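Local structure of 2-nitrobenzoate nitroreductase (Pseudomonas fluorescens, 4Z85) at residues A[27-32]-A[41-46]. The protein probably reduces the nitro group of 2-nitrobenzoate as an FMN-dependent enzyme of the flavoredoxin family. Residues are numbered along the deposited sequence; the frame is centred on the assembly and turned at random.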
ATOM      1  N   ILE A  27      -4.044  -5.447   2.559  1.00 15.39           N
ATOM      2  CA  ILE A  27      -3.906  -6.864   2.198  1.00 16.46           C
ATOM      3  C   ILE A  27      -4.918  -7.243   1.132  1.00 15.98           C
ATOM      4  O   ILE A  27      -6.127  -7.105   1.323  1.00 17.09           O
ATOM      5  CB  ILE A  27      -4.084  -7.768   3.417  1.00 15.22           C
ATOM      6  CG1 ILE A  27      -3.090  -7.369   4.513  1.00 17.40           C
ATOM      7  CG2 ILE A  27      -3.846  -9.240   3.034  1.00 17.17           C
ATOM      8  CD1 ILE A  27      -3.368  -8.062   5.858  1.00 18.31           C
ATOM      9  N   ALA A  28      -4.409  -7.707   0.001  1.00 14.88           N
ATOM     10  CA  ALA A  28      -5.265  -8.230  -1.059  1.00 16.79           C
ATOM     11  C   ALA A  28      -5.308  -9.748  -0.935  1.00 19.35           C
ATOM     12  O   ALA A  28      -4.319 -10.415  -1.217  1.00 18.15           O
ATOM     13  CB  ALA A  28      -4.742  -7.815  -2.441  1.00 19.15           C
ATOM     14  N   LEU A  29      -6.438 -10.291  -0.493  1.00 17.76           N
ATOM     15  CA  LEU A  29      -6.587 -11.743  -0.465  1.00 18.55           C
ATOM     16  C   LEU A  29      -7.207 -12.133  -1.802  1.00 17.10           C
ATOM     17  O   LEU A  29      -8.394 -11.974  -2.010  1.00 19.31           O
ATOM     18  CB  LEU A  29      -7.441 -12.175   0.730  1.00 20.55           C
ATOM     19  CG  LEU A  29      -7.759 -13.664   0.881  1.00 24.32           C
ATOM     20  CD1 LEU A  29      -6.509 -14.511   0.715  1.00 23.89           C
ATOM     21  CD2 LEU A  29      -8.400 -13.872   2.252  1.00 26.07           C
ATOM     22  N   VAL A  30      -6.358 -12.576  -2.713  1.00 19.86           N
ATOM     23  CA  VAL A  30      -6.745 -12.817  -4.102  1.00 18.82           C
ATOM     24  C   VAL A  30      -7.315 -14.213  -4.262  1.00 20.80           C
ATOM     25  O   VAL A  30      -6.636 -15.199  -3.941  1.00 22.56           O
ATOM     26  CB  VAL A  30      -5.543 -12.623  -5.035  1.00 20.85           C
ATOM     27  CG1 VAL A  30      -5.911 -12.927  -6.492  1.00 22.44           C
ATOM     28  CG2 VAL A  30      -5.011 -11.186  -4.913  1.00 19.06           C
ATOM     29  N   THR A  31      -8.554 -14.286  -4.744  1.00 22.67           N
ATOM     30  CA  THR A  31      -9.095 -15.556  -5.220  1.00 24.74           C
ATOM     31  C   THR A  31      -9.013 -15.604  -6.746  1.00 26.73           C
ATOM     32  O   THR A  31      -9.249 -14.598  -7.438  1.00 25.27           O
ATOM     33  CB  THR A  31     -10.553 -15.802  -4.753  1.00 23.71           C
ATOM     34  OG1 THR A  31     -11.352 -14.627  -4.925  1.00 25.03           O
ATOM     35  CG2 THR A  31     -10.580 -16.223  -3.284  1.00 24.53           C
ATOM     36  N   SER A  32      -8.640 -16.778  -7.254  1.00 24.11           N
ATOM     37  CA  SER A  32      -8.470 -16.979  -8.688  1.00 26.83           C
ATOM     38  C   SER A  32      -8.877 -18.413  -9.031  1.00 30.27           C
ATOM     39  O   SER A  32      -9.014 -19.237  -8.135  1.00 30.88           O
ATOM     40  CB  SER A  32      -7.025 -16.691  -9.107  1.00 25.91           C
ATOM     41  OG  SER A  32      -6.089 -17.456  -8.366  1.00 29.45           O
ATOM     42  N   ALA A  41      -6.482 -19.266  -3.311  1.00 28.94           N
ATOM     43  CA  ALA A  41      -6.566 -18.043  -2.515  1.00 27.11           C
ATOM     44  C   ALA A  41      -5.191 -17.741  -1.945  1.00 26.32           C
ATOM     45  O   ALA A  41      -4.523 -18.634  -1.424  1.00 26.62           O
ATOM     46  CB  ALA A  41      -7.593 -18.190  -1.413  1.00 26.68           C
ATOM     47  N   ALA A  42      -4.733 -16.496  -2.076  1.00 23.79           N
ATOM     48  CA  ALA A  42      -3.408 -16.154  -1.569  1.00 23.86           C
ATOM     49  C   ALA A  42      -3.370 -14.672  -1.211  1.00 21.25           C
ATOM     50  O   ALA A  42      -3.870 -13.848  -1.971  1.00 21.93           O
ATOM     51  CB  ALA A  42      -2.331 -16.480  -2.580  1.00 26.24           C
ATOM     52  N   PRO A  43      -2.833 -14.348  -0.030  1.00 18.94           N
ATOM     53  CA  PRO A  43      -2.770 -12.943   0.390  1.00 19.79           C
ATOM     54  C   PRO A  43      -1.480 -12.253  -0.039  1.00 20.04           C
ATOM     55  O   PRO A  43      -0.380 -12.831  -0.011  1.00 19.04           O
ATOM     56  CB  PRO A  43      -2.831 -13.034   1.916  1.00 21.53           C
ATOM     57  CG  PRO A  43      -2.066 -14.317   2.192  1.00 22.61           C
ATOM     58  CD  PRO A  43      -2.430 -15.259   1.058  1.00 24.86           C
ATOM     59  N   TYR A  44      -1.616 -10.979  -0.392  1.00 16.87           N
ATOM     60  CA  TYR A  44      -0.473 -10.164  -0.809  1.00 17.87           C
ATOM     61  C   TYR A  44      -0.579  -8.773  -0.216  1.00 16.29           C
ATOM     62  O   TYR A  44      -1.622  -8.156  -0.344  1.00 20.79           O
ATOM     63  CB  TYR A  44      -0.425 -10.032  -2.329  1.00 19.52           C
ATOM     64  CG  TYR A  44      -0.319 -11.346  -3.040  1.00 18.82           C
ATOM     65  CD1 TYR A  44       0.914 -11.932  -3.248  1.00 23.30           C
ATOM     66  CD2 TYR A  44      -1.456 -12.001  -3.482  1.00 19.79           C
ATOM     67  CE1 TYR A  44       1.026 -13.157  -3.893  1.00 23.38           C
ATOM     68  CE2 TYR A  44      -1.360 -13.226  -4.126  1.00 24.40           C
ATOM     69  CZ  TYR A  44      -0.117 -13.790  -4.324  1.00 23.96           C
ATOM     70  OH  TYR A  44      -0.003 -15.001  -4.968  1.00 26.99           O
ATOM     71  N   SER A  45       0.482  -8.266   0.404  1.00 17.08           N
ATOM     72  CA  SER A  45       0.431  -6.899   0.923  1.00 17.58           C
ATOM     73  C   SER A  45       1.382  -5.950   0.174  1.00 18.53           C
ATOM     74  O   SER A  45       1.479  -4.781   0.526  1.00 17.71           O
ATOM     75  CB  SER A  45       0.715  -6.878   2.445  1.00 18.95           C
ATOM     76  OG  SER A  45       2.076  -7.143   2.738  1.00 19.29           O
ATOM     77  N   ALA A  46       2.039  -6.425  -0.887  1.00 17.86           N
ATOM     78  CA  ALA A  46       2.750  -5.515  -1.788  1.00 15.96           C
ATOM     79  C   ALA A  46       1.729  -5.055  -2.817  1.00 17.32           C
ATOM     80  O   ALA A  46       1.688  -5.552  -3.943  1.00 18.43           O
ATOM     81  CB  ALA A  46       3.955  -6.193  -2.461  1.00 18.43           C
TER
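Ala28 and Tyr44, then Val30 and Ala42, form the two hydrogen-bonded pairs of an antiparallel beta hairpin, in which the N-to-C directions of segments 28-32 and 41-44 make an angle of 153°. Four N-H...O bonds join them: Ala28 N reaches Tyr44 O at 2.8 Å and is answered by Tyr44 N to Ala28 O, while Val30 N gives to Ala42 O and Ala42 N to Val30 O. The bond from Val30 N arrives above the carbonyl plane of Ala42, 36° out of it. Between these pairs, Leu29 faces Pro43 with their CA atoms 4.1 Å apart; this is a non-hydrogen-bonded position, where the missing N-H of Pro43 costs the pairing nothing, and Pro43 CA and Ala41 CA make C-H...O contacts with Ala28 O and Val30 O.

On the Leu29 and Pro43 face, Leu29 CG lies anti to the backbone N (chi1 177°), and CD1 comes down across the neighbouring strand, 3.7 Å from Ala42 C and 4.1 Å from Pro43 CB. Ile27 lies beside Pro43, pointing the same way, with its CG2 4.1 Å from Pro43 CB, and Met100 of helix 94-103 packs on all three. Thr31 CG2 meets Ala41 CB at 4.0 Å, while Thr31 OG1 bonds to Pro130 O and Asn90 ND2.

The other face carries Val30, whose CG2 meets the edge of the Tyr44 ring at CD2, 3.9 Å away. Ile59 of the next barrel strand touches both side chains, and Tyr44 OH bonds to Thr77 OG1.

Backbone bonds thus fix the hairpin's register without polar side chains, and apolar groups pack on both faces, leaving the hydroxyls for partners elsewhere in the flavin reductase-like domain.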